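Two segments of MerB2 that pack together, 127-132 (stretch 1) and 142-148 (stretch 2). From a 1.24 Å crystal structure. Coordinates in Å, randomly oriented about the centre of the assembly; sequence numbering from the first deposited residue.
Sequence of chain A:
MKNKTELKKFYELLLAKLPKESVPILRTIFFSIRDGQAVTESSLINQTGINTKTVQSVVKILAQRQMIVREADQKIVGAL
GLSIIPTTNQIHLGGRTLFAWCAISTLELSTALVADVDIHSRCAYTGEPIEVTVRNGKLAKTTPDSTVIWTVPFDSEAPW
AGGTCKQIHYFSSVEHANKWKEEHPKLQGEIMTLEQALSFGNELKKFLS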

ATOM      1  N   GLY A 127       4.169  13.516  15.650  1.00  8.54           N
ATOM      2  CA  GLY A 127       2.720  13.483  15.646  1.00  9.21           C
ATOM      3  C   GLY A 127       2.066  14.603  14.851  1.00  9.23           C
ATOM      4  O   GLY A 127       0.840  14.672  14.762  1.00  9.75           O
ATOM      5  N   GLU A 128       2.859  15.486  14.263  1.00  9.61           N
ATOM      6  CA  GLU A 128       2.290  16.619  13.547  1.00  9.50           C
ATOM      7  C   GLU A 128       1.639  16.156  12.234  1.00  9.26           C
ATOM      8  O   GLU A 128       1.991  15.105  11.691  1.00  9.44           O
ATOM      9  N   PRO A 129       0.691  16.952  11.710  1.00 10.08           N
ATOM     10  CA  PRO A 129       0.043  16.552  10.456  1.00 10.77           C
ATOM     11  C   PRO A 129       0.970  16.726   9.252  1.00 10.45           C
ATOM     12  O   PRO A 129       1.771  17.659   9.197  1.00 11.15           O
ATOM     13  N   ILE A 130       0.829  15.825   8.291  1.00 10.19           N
ATOM     14  CA  ILE A 130       1.528  15.864   7.013  1.00 10.60           C
ATOM     15  C   ILE A 130       0.477  15.915   5.913  1.00 10.25           C
ATOM     16  O   ILE A 130      -0.496  15.158   5.958  1.00 11.22           O
ATOM     17  N   GLU A 131       0.649  16.833   4.972  1.00  9.85           N
ATOM     18  CA  GLU A 131      -0.244  16.964   3.826  1.00 11.15           C
ATOM     19  C   GLU A 131       0.581  16.959   2.551  1.00 10.49           C
ATOM     20  O   GLU A 131       1.570  17.683   2.440  1.00 12.04           O
ATOM     21  N   VAL A 132       0.172  16.127   1.607  1.00 10.74           N
ATOM     22  CA  VAL A 132       0.832  16.012   0.317  1.00 10.93           C
ATOM     23  C   VAL A 132      -0.255  15.943  -0.737  1.00 12.18           C
ATOM     24  O   VAL A 132      -1.239  15.232  -0.555  1.00 12.83           O
ATOM     25  N   THR A 142       3.297  20.033  -0.279  1.00 13.29           N
ATOM     26  CA  THR A 142       3.948  19.132   0.655  1.00 13.09           C
ATOM     27  C   THR A 142       4.246  19.930   1.900  1.00 12.47           C
ATOM     28  O   THR A 142       5.075  20.834   1.875  1.00 12.77           O
ATOM     29  N   THR A 143       3.559  19.611   2.988  1.00 11.53           N
ATOM     30  CA  THR A 143       3.784  20.282   4.256  1.00 11.32           C
ATOM     31  C   THR A 143       3.894  19.246   5.352  1.00 11.54           C
ATOM     32  O   THR A 143       3.025  18.386   5.467  1.00 11.48           O
ATOM     33  N   PRO A 144       4.956  19.312   6.165  1.00 11.03           N
ATOM     34  CA  PRO A 144       6.112  20.203   6.026  1.00 11.93           C
ATOM     35  C   PRO A 144       6.884  19.957   4.731  1.00 12.95           C
ATOM     36  O   PRO A 144       6.856  18.853   4.196  1.00 11.61           O
ATOM     37  N   ASP A 145       7.567  20.979   4.232  1.00 13.33           N
ATOM     38  CA  ASP A 145       8.258  20.850   2.956  1.00 15.33           C
ATOM     39  C   ASP A 145       9.360  19.789   2.997  1.00 12.71           C
ATOM     40  O   ASP A 145       9.728  19.239   1.957  1.00 13.46           O
ATOM     41  N   SER A 146       9.846  19.487   4.202  1.00 11.69           N
ATOM     42  CA  SER A 146      10.937  18.538   4.423  1.00 11.31           C
ATOM     43  C   SER A 146      10.497  17.077   4.624  1.00  9.45           C
ATOM     44  O   SER A 146      11.308  16.210   4.975  1.00 10.59           O
ATOM     45  N   THR A 147       9.227  16.786   4.365  1.00  9.16           N
ATOM     46  CA  THR A 147       8.680  15.450   4.565  1.00 10.09           C
ATOM     47  C   THR A 147       9.438  14.407   3.752  1.00  9.28           C
ATOM     48  O   THR A 147       9.743  14.607   2.574  1.00 10.17           O
ATOM     49  N   VAL A 148       9.721  13.285   4.400  1.00  9.46           N
ATOM     50  CA  VAL A 148      10.419  12.158   3.802  1.00  8.87           C
ATOM     51  C   VAL A 148       9.767  10.865   4.287  1.00  8.77           C
ATOM     52  O   VAL A 148       8.899  10.888   5.165  1.00  9.27           O
TER

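The most unusual feature of this contact is the cis peptide bond between Thr143 and Pro144, which falls exactly where the second strand leaves its partner. Strand pairing ends at Thr143, and the proline ring that follows takes over the contact, lying beside the start of the first strand. Its CB points sideways relative to stretch 1, and the ring, puckered C-gamma exo, meets three residues in succession. Pro144 CG lies 3.3 Å from Glu128 OE1, Pro144 CD lies 3.9 Å from the carbonyl oxygen Pro129 O, and the same CD packs against Ile130 CG1 at 4.1 Å, an apolar contact.

Glu128 reaches the ring because its CB points toward stretch 2 and its chi1 is p and chi2 t; chi3 is near -94°. Its other carboxylate oxygen, OE2, is hydrogen-bonded to a residue adjoining the stretches. Pro129, by contrast, contributes backbone rather than ring, since its side chain comes no nearer than 6.5 Å to stretch 2.

The pairing itself is short and antiparallel. Glu131 and Thr143 form the hydrogen-bonded pair, with Glu131 N donating to Thr143 O at 2.9 Å and Thr143 N to Glu131 O at 2.8 Å, both nearly linear. Each acceptor also receives a CA-H...O contact: Ile130 CA lies 3.3 Å from Thr143 O, and Thr142 CA lies 3.3 Å from Glu131 O.

The side chains of this pair share one face of the sheet. Thr143 adopts the p rotamer, which brings its OG1 to 3.5 Å from Glu131 CB. Glu131 has chi1 m and chi2 t, and its OE2 finds a hydrogen-bond partner just beyond the stretches. A single water bridges the strands here: water 1 donates to Pro129 O at 2.9 Å and is hydrogen-bonded to Thr143 OG1 at 2.8 Å, linking the threonine hydroxyl to a carbonyl that has no direct hydrogen bond across the interface.

Val132 and Thr142 form the neighbouring non-hydrogen-bonded pair, their CA atoms 4.4 Å apart, and their side chains occupy the other face. Val132 is t and Thr142 is m, and the closest approach between the two residues is 4.1 Å, from Val132 CG1 to Thr142 OG1. That hydroxyl is hydrogen-bonded to a residue flanking the stretches.

Beyond Pro144 the chain folds through a type I turn that ends at Thr147 and brings this residue back to the first strand. The CB of Thr147 points toward stretch 1, and its CG2 meets Ile130 CG2 at 3.9 Å. The buried Ile130 (chi1 m, chi2 t) thus touches both ends of the turn, Pro144 and Thr147. The m rotamer of Thr147 also lets OG1 donate to Pro144 O at 2.8 Å, alongside the turn's backbone bond from Thr147 N to Pro144 O at 3.2 Å. Asp145, between them, points away and makes no contact with stretch 1.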

ATOM      1  CB  GLU A 128       3.360  17.662  13.258  1.00 10.04           C
ATOM      2  CG  GLU A 128       4.318  17.303  12.146  1.00 10.73           C
ATOM      3  CD  GLU A 128       5.512  18.237  12.138  1.00 11.82           C
ATOM      4  OE1 GLU A 128       5.480  19.232  11.398  1.00 13.86           O
ATOM      5  OE2 GLU A 128       6.454  18.001  12.921  1.00 13.18           O
ATOM      6  CB  PRO A 129      -1.162  17.495  10.373  1.00 12.37           C
ATOM      7  CG  PRO A 129      -0.752  18.697  11.176  1.00 14.29           C
ATOM      8  CD  PRO A 129       0.108  18.183  12.272  1.00 11.98           C
ATOM      9  CB  ILE A 130       2.415  14.619   6.869  1.00 12.09           C
ATOM     10  CG1 ILE A 130       3.557  14.731   7.905  1.00 15.02           C
ATOM     11  CG2 ILE A 130       2.936  14.448   5.420  1.00 13.43           C
ATOM     12  CD1 ILE A 130       4.509  13.641   7.893  1.00 17.00           C
ATOM     13  CB  GLU A 131      -1.067  18.246   3.914  1.00 14.62           C
ATOM     14  CG  GLU A 131      -1.985  18.243   5.126  1.00 22.26           C
ATOM     15  CD  GLU A 131      -3.115  19.257   5.030  1.00 29.78           C
ATOM     16  OE1 GLU A 131      -4.111  19.092   5.761  1.00 33.13           O
ATOM     17  OE2 GLU A 131      -3.014  20.215   4.232  1.00 32.96           O
ATOM     18  CB  VAL A 132       1.700  14.740   0.213  1.00 10.85           C
ATOM     19  CG1 VAL A 132       2.361  14.660  -1.144  1.00 11.53           C
ATOM     20  CG2 VAL A 132       2.762  14.724   1.312  1.00 12.61           C
ATOM     21  CB  THR A 142       5.262  18.529   0.091  1.00 13.32           C
ATOM     22  OG1 THR A 142       4.980  17.760  -1.078  1.00 15.30           O
ATOM     23  CG2 THR A 142       5.943  17.638   1.101  1.00 14.11           C
ATOM     24  CB  THR A 143       2.675  21.285   4.603  1.00 14.24           C
ATOM     25  OG1 THR A 143       1.418  20.615   4.746  1.00 16.79           O
ATOM     26  CG2 THR A 143       2.567  22.349   3.539  1.00 15.62           C
ATOM     27  CB  PRO A 144       6.983  19.835   7.226  1.00 13.75           C
ATOM     28  CG  PRO A 144       6.099  19.155   8.170  1.00 15.32           C
ATOM     29  CD  PRO A 144       5.080  18.449   7.354  1.00 12.20           C
ATOM     30  CB  ASP A 145       8.805  22.202   2.457  1.00 19.04           C
ATOM     31  CG  ASP A 145       9.682  22.918   3.474  1.00 22.38           C
ATOM     32  OD1 ASP A 145      10.063  22.333   4.506  1.00 23.68           O
ATOM     33  OD2 ASP A 145      10.006  24.101   3.224  1.00 27.28           O
ATOM     34  CB  SER A 146      11.738  18.991   5.647  1.00 11.46           C
ATOM     35  OG  SER A 146      10.868  19.291   6.723  1.00 12.58           O
ATOM     36  CB  THR A 147       7.192  15.440   4.197  1.00  9.94           C
ATOM     37  OG1 THR A 147       6.468  16.253   5.121  1.00 10.50           O
ATOM     38  CG2 THR A 147       6.591  14.039   4.264  1.00 10.24           C
ATOM     39  CB  VAL A 148      11.921  12.155   4.148  1.00  9.91           C
ATOM     40  CG1 VAL A 148      12.644  13.320   3.455  1.00 10.89           C
ATOM     41  CG2 VAL A 148      12.110  12.197   5.663  1.00 11.06           C
TER
HETATM   42  O   HOH W   1       0.869  19.678   7.316  1.00 18.11           O